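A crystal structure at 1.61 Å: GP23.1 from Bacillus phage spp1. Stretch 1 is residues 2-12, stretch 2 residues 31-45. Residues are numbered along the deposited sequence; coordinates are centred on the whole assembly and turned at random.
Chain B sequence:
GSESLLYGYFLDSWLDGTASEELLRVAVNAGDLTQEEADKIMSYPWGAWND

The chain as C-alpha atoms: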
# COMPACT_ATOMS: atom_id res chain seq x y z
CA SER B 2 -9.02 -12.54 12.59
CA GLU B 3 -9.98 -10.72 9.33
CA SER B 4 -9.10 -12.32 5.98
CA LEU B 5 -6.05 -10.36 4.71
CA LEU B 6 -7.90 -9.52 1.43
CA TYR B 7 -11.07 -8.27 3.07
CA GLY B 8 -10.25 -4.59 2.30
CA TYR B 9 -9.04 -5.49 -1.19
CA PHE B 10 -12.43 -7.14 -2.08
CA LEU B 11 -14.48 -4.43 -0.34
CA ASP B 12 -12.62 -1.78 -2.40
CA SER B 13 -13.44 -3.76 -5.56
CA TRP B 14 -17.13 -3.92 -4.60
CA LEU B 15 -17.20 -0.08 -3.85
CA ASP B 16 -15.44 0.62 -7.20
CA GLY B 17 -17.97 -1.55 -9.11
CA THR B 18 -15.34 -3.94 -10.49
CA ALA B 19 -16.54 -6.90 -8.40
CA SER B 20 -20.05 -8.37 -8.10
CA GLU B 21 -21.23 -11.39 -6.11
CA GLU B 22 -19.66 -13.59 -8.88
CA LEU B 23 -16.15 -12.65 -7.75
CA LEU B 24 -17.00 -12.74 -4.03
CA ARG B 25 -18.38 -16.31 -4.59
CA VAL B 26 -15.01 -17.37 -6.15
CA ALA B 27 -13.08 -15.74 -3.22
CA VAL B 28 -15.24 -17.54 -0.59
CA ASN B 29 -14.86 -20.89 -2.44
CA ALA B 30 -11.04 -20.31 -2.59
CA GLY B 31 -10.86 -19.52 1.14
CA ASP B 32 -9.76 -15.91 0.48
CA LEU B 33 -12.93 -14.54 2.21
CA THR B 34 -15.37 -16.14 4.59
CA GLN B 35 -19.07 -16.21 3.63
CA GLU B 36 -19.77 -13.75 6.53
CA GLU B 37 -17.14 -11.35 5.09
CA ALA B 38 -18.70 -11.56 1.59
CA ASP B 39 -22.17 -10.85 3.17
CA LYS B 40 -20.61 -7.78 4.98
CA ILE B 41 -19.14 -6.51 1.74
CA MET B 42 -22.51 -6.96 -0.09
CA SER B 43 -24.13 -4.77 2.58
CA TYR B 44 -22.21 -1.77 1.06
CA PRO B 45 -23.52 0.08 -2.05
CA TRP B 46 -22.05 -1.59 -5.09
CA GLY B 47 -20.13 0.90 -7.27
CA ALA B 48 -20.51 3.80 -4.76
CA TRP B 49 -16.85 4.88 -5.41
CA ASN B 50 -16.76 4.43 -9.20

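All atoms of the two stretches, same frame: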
# COMPACT_ATOMS: atom_id res chain seq x y z
N SER B 2 -9.93 -13.40 13.36
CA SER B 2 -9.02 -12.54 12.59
C SER B 2 -9.45 -12.40 11.11
O SER B 2 -9.64 -13.40 10.40
CB SER B 2 -7.57 -13.06 12.67
N GLU B 3 -9.57 -11.14 10.67
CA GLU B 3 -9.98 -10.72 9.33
C GLU B 3 -9.18 -11.40 8.22
O GLU B 3 -7.93 -11.51 8.33
CB GLU B 3 -9.73 -9.22 9.21
CG GLU B 3 -10.71 -8.45 8.34
CD GLU B 3 -11.45 -7.38 9.11
OE1 GLU B 3 -12.68 -7.23 8.88
OE2 GLU B 3 -10.83 -6.72 9.98
N SER B 4 -9.86 -11.80 7.10
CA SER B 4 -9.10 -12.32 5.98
C SER B 4 -8.22 -11.14 5.50
O SER B 4 -8.68 -9.98 5.47
CB SER B 4 -10.05 -12.74 4.86
OG SER B 4 -10.82 -13.86 5.29
N LEU B 5 -6.98 -11.43 5.14
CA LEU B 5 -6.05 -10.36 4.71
C LEU B 5 -6.59 -9.53 3.53
O LEU B 5 -6.33 -8.31 3.48
CB LEU B 5 -4.70 -10.97 4.34
CG LEU B 5 -3.85 -11.48 5.51
CD1 LEU B 5 -2.47 -11.95 5.00
CD2 LEU B 5 -3.67 -10.44 6.63
N LEU B 6 -7.34 -10.17 2.62
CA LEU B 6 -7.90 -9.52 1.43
C LEU B 6 -9.27 -8.93 1.62
O LEU B 6 -9.92 -8.53 0.63
CB LEU B 6 -7.91 -10.54 0.28
CG LEU B 6 -6.50 -10.99 -0.17
CD1 LEU B 6 -6.56 -12.16 -1.11
CD2 LEU B 6 -5.69 -9.81 -0.75
N TYR B 7 -9.76 -8.88 2.86
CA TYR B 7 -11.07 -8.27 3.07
C TYR B 7 -11.16 -6.82 2.44
O TYR B 7 -12.07 -6.53 1.64
CB TYR B 7 -11.42 -8.24 4.55
CG TYR B 7 -12.78 -7.63 4.80
CD1 TYR B 7 -13.94 -8.36 4.58
CD2 TYR B 7 -12.92 -6.28 5.10
CE1 TYR B 7 -15.19 -7.79 4.76
CE2 TYR B 7 -14.17 -5.69 5.29
CZ TYR B 7 -15.30 -6.45 5.14
OH TYR B 7 -16.54 -5.90 5.30
N GLY B 8 -10.21 -5.97 2.79
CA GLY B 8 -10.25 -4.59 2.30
C GLY B 8 -10.12 -4.57 0.79
O GLY B 8 -10.76 -3.73 0.11
N TYR B 9 -9.25 -5.43 0.26
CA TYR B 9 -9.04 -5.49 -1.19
C TYR B 9 -10.40 -5.77 -1.90
O TYR B 9 -10.74 -5.09 -2.88
CB TYR B 9 -8.06 -6.63 -1.50
CG TYR B 9 -7.82 -6.80 -2.96
CD1 TYR B 9 -6.92 -5.98 -3.63
CD2 TYR B 9 -8.42 -7.84 -3.66
CE1 TYR B 9 -6.65 -6.16 -4.98
CE2 TYR B 9 -8.16 -8.04 -5.02
CZ TYR B 9 -7.27 -7.18 -5.67
OH TYR B 9 -7.00 -7.31 -7.01
N PHE B 10 -11.15 -6.79 -1.44
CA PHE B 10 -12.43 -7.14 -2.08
C PHE B 10 -13.51 -6.07 -1.81
O PHE B 10 -14.32 -5.76 -2.71
CB PHE B 10 -12.90 -8.53 -1.68
CG PHE B 10 -12.05 -9.58 -2.38
CD1 PHE B 10 -12.11 -9.74 -3.76
CD2 PHE B 10 -11.23 -10.43 -1.65
CE1 PHE B 10 -11.30 -10.73 -4.42
CE2 PHE B 10 -10.46 -11.46 -2.31
CZ PHE B 10 -10.49 -11.56 -3.68
N LEU B 11 -13.51 -5.51 -0.63
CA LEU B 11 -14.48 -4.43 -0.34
C LEU B 11 -14.23 -3.25 -1.29
O LEU B 11 -15.17 -2.68 -1.87
CB LEU B 11 -14.29 -3.98 1.11
CG LEU B 11 -15.11 -2.74 1.51
CD1 LEU B 11 -16.64 -2.97 1.30
CD2 LEU B 11 -14.81 -2.38 3.00
N ASP B 12 -12.95 -2.89 -1.49
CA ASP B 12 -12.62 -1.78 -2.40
C ASP B 12 -13.11 -2.10 -3.81
O ASP B 12 -13.66 -1.22 -4.50
CB ASP B 12 -11.09 -1.56 -2.35
CG ASP B 12 -10.70 -0.44 -3.24
OD1 ASP B 12 -11.02 0.70 -2.89
OD2 ASP B 12 -10.05 -0.71 -4.30
N GLY B 31 -11.31 -19.74 -0.24
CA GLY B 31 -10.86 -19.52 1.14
C GLY B 31 -10.18 -18.17 1.30
O GLY B 31 -9.52 -17.91 2.31
N ASP B 32 -10.36 -17.25 0.32
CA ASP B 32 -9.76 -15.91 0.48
C ASP B 32 -10.66 -14.90 1.26
O ASP B 32 -10.21 -13.79 1.66
CB ASP B 32 -9.33 -15.31 -0.86
CG ASP B 32 -8.13 -16.04 -1.48
OD1 ASP B 32 -7.30 -16.61 -0.71
OD2 ASP B 32 -8.05 -16.11 -2.72
N LEU B 33 -11.95 -15.29 1.42
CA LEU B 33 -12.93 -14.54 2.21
C LEU B 33 -13.79 -15.59 2.87
O LEU B 33 -13.96 -16.70 2.32
CB LEU B 33 -13.92 -13.70 1.35
CG LEU B 33 -13.40 -12.44 0.67
CD1 LEU B 33 -14.55 -11.82 -0.17
CD2 LEU B 33 -12.91 -11.43 1.71
N THR B 34 -14.34 -15.22 4.03
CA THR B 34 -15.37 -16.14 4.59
C THR B 34 -16.73 -15.70 3.98
O THR B 34 -16.90 -14.56 3.49
CB THR B 34 -15.46 -16.03 6.13
OG1 THR B 34 -15.89 -14.71 6.47
CG2 THR B 34 -14.10 -16.32 6.79
N GLN B 35 -17.74 -16.59 4.11
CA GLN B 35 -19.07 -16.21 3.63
C GLN B 35 -19.57 -14.95 4.39
O GLN B 35 -20.18 -14.06 3.78
CB GLN B 35 -20.06 -17.37 3.86
CG GLN B 35 -21.42 -17.02 3.27
CD GLN B 35 -21.35 -16.79 1.76
OE1 GLN B 35 -20.87 -17.64 0.99
NE2 GLN B 35 -21.79 -15.62 1.31
N GLU B 36 -19.34 -14.89 5.71
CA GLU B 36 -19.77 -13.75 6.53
C GLU B 36 -19.11 -12.45 6.00
O GLU B 36 -19.79 -11.41 5.89
CB GLU B 36 -19.34 -13.95 7.98
CG GLU B 36 -19.69 -12.66 8.74
CD GLU B 36 -19.72 -12.87 10.22
OE1 GLU B 36 -20.53 -13.74 10.63
OE2 GLU B 36 -18.92 -12.21 10.94
N GLU B 37 -17.81 -12.54 5.65
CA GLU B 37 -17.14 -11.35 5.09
C GLU B 37 -17.79 -10.95 3.74
O GLU B 37 -17.99 -9.75 3.50
CB GLU B 37 -15.65 -11.63 4.88
CG GLU B 37 -14.93 -11.58 6.23
CD GLU B 37 -13.48 -12.04 6.12
OE1 GLU B 37 -13.21 -12.93 5.27
OE2 GLU B 37 -12.60 -11.47 6.80
N ALA B 38 -18.07 -11.92 2.86
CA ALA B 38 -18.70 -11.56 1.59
C ALA B 38 -20.09 -10.91 1.87
O ALA B 38 -20.43 -9.91 1.23
CB ALA B 38 -18.92 -12.80 0.74
N ASP B 39 -20.86 -11.43 2.82
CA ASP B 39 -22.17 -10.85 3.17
C ASP B 39 -21.99 -9.41 3.71
O ASP B 39 -22.79 -8.50 3.35
CB ASP B 39 -22.82 -11.71 4.27
CG ASP B 39 -23.27 -13.09 3.80
OD1 ASP B 39 -23.37 -13.31 2.56
OD2 ASP B 39 -23.55 -13.94 4.67
N LYS B 40 -20.89 -9.16 4.49
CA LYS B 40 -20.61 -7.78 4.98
C LYS B 40 -20.32 -6.88 3.81
O LYS B 40 -20.81 -5.74 3.73
CB LYS B 40 -19.49 -7.72 6.03
CG LYS B 40 -19.84 -8.44 7.33
CD LYS B 40 -18.83 -8.25 8.43
CE LYS B 40 -19.47 -8.79 9.72
NZ LYS B 40 -20.36 -7.79 10.44
N ILE B 41 -19.45 -7.34 2.90
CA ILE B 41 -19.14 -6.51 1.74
C ILE B 41 -20.41 -6.18 0.92
O ILE B 41 -20.58 -5.03 0.54
CB ILE B 41 -18.11 -7.24 0.87
CG1 ILE B 41 -16.76 -7.23 1.62
CG2 ILE B 41 -18.01 -6.56 -0.52
CD1 ILE B 41 -15.68 -8.20 1.01
N MET B 42 -21.29 -7.18 0.71
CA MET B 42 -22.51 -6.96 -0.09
C MET B 42 -23.51 -6.01 0.59
O MET B 42 -24.46 -5.51 -0.06
CB MET B 42 -23.17 -8.26 -0.53
CG MET B 42 -22.19 -9.05 -1.39
SD MET B 42 -22.96 -10.52 -2.13
CE MET B 42 -22.92 -11.57 -0.78
N SER B 43 -23.28 -5.72 1.88
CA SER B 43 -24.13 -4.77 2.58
C SER B 43 -23.83 -3.33 2.13
O SER B 43 -24.63 -2.42 2.41
CB SER B 43 -23.99 -4.90 4.11
OG SER B 43 -22.82 -4.26 4.61
N TYR B 44 -22.61 -3.12 1.55
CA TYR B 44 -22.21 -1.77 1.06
C TYR B 44 -22.86 -1.53 -0.34
O TYR B 44 -23.17 -2.50 -1.09
CB TYR B 44 -20.68 -1.71 0.91
CG TYR B 44 -19.93 -1.59 2.22
CD1 TYR B 44 -19.40 -0.38 2.63
CD2 TYR B 44 -19.67 -2.73 3.00
CE1 TYR B 44 -18.67 -0.27 3.82
CE2 TYR B 44 -18.91 -2.63 4.18
CZ TYR B 44 -18.37 -1.41 4.55
OH TYR B 44 -17.57 -1.27 5.64
N PRO B 45 -22.95 -0.25 -0.74
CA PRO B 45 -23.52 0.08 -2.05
C PRO B 45 -22.47 -0.24 -3.14
O PRO B 45 -21.42 0.40 -3.25
CB PRO B 45 -23.79 1.59 -1.97
CG PRO B 45 -22.80 2.10 -0.97
CD PRO B 45 -22.62 0.97 0.06
O HOH W 1 -10.86 -16.48 4.50
O HOH W 2 -7.75 -13.17 2.53

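The two stretches bury 618 Å² between them, with helix 7–12 and the helix that begins at Gln35 running in the same general direction at 35°, their axes 10.0 Å apart at closest approach. That spacing leaves room for side chains between the helices, and Tyr7 fills much of it. Its CA-to-CB bond points sideways, but with chi1 in t, the end of the side chain comes nearer and the ring lies against the second helix. Tyr7 CE1 lies 3.6 Å from Ile41 CG1, and Tyr7 CD1 lies 3.7 Å from Glu37 CB; the ring edge meets Glu37 O and Lys40 CB, so the ring is wedged among Leu33, Glu37, Lys40 and Ile41.

Further along, Ile41 answers in the opposite sense. Its CD1 reaches the first helix, 3.9 Å from Phe10 CB and 3.8 Å from Leu11 N, and so settles close to the backbone between these two side chains. Leu11 in turn extends to Tyr44, placing its CD1 over one face of that ring, 3.6 Å from the centroid and 16° off the normal, a CH-pi contact. At the other end Leu33 inserts between Tyr7 and Phe10: Leu33 CD2 approaches Tyr7 CA at 3.9 Å, while Leu33 CG is 3.8 Å from Phe10 CD2.

Beside this apolar packing, Glu37 makes a polar clasp. Its carboxylate accepts from Ser4 twice, from Ser4 N to Glu37 OE2 (2.8 Å, nearly linear at 173°) and from Ser4 OG to Glu37 OE1 (2.6 Å). Thr34 N donates to Glu37 OE1 at 2.8 Å, which ties the carboxylate to the start of its own helix, and Thr34 OG1 accepts from Glu37 N at 3.0 Å, the capping bond. Two waters fill remaining gaps: water 1 donates to Ser4 OG and Gly31 O, and water 2 links Leu6 N to Asp32 O.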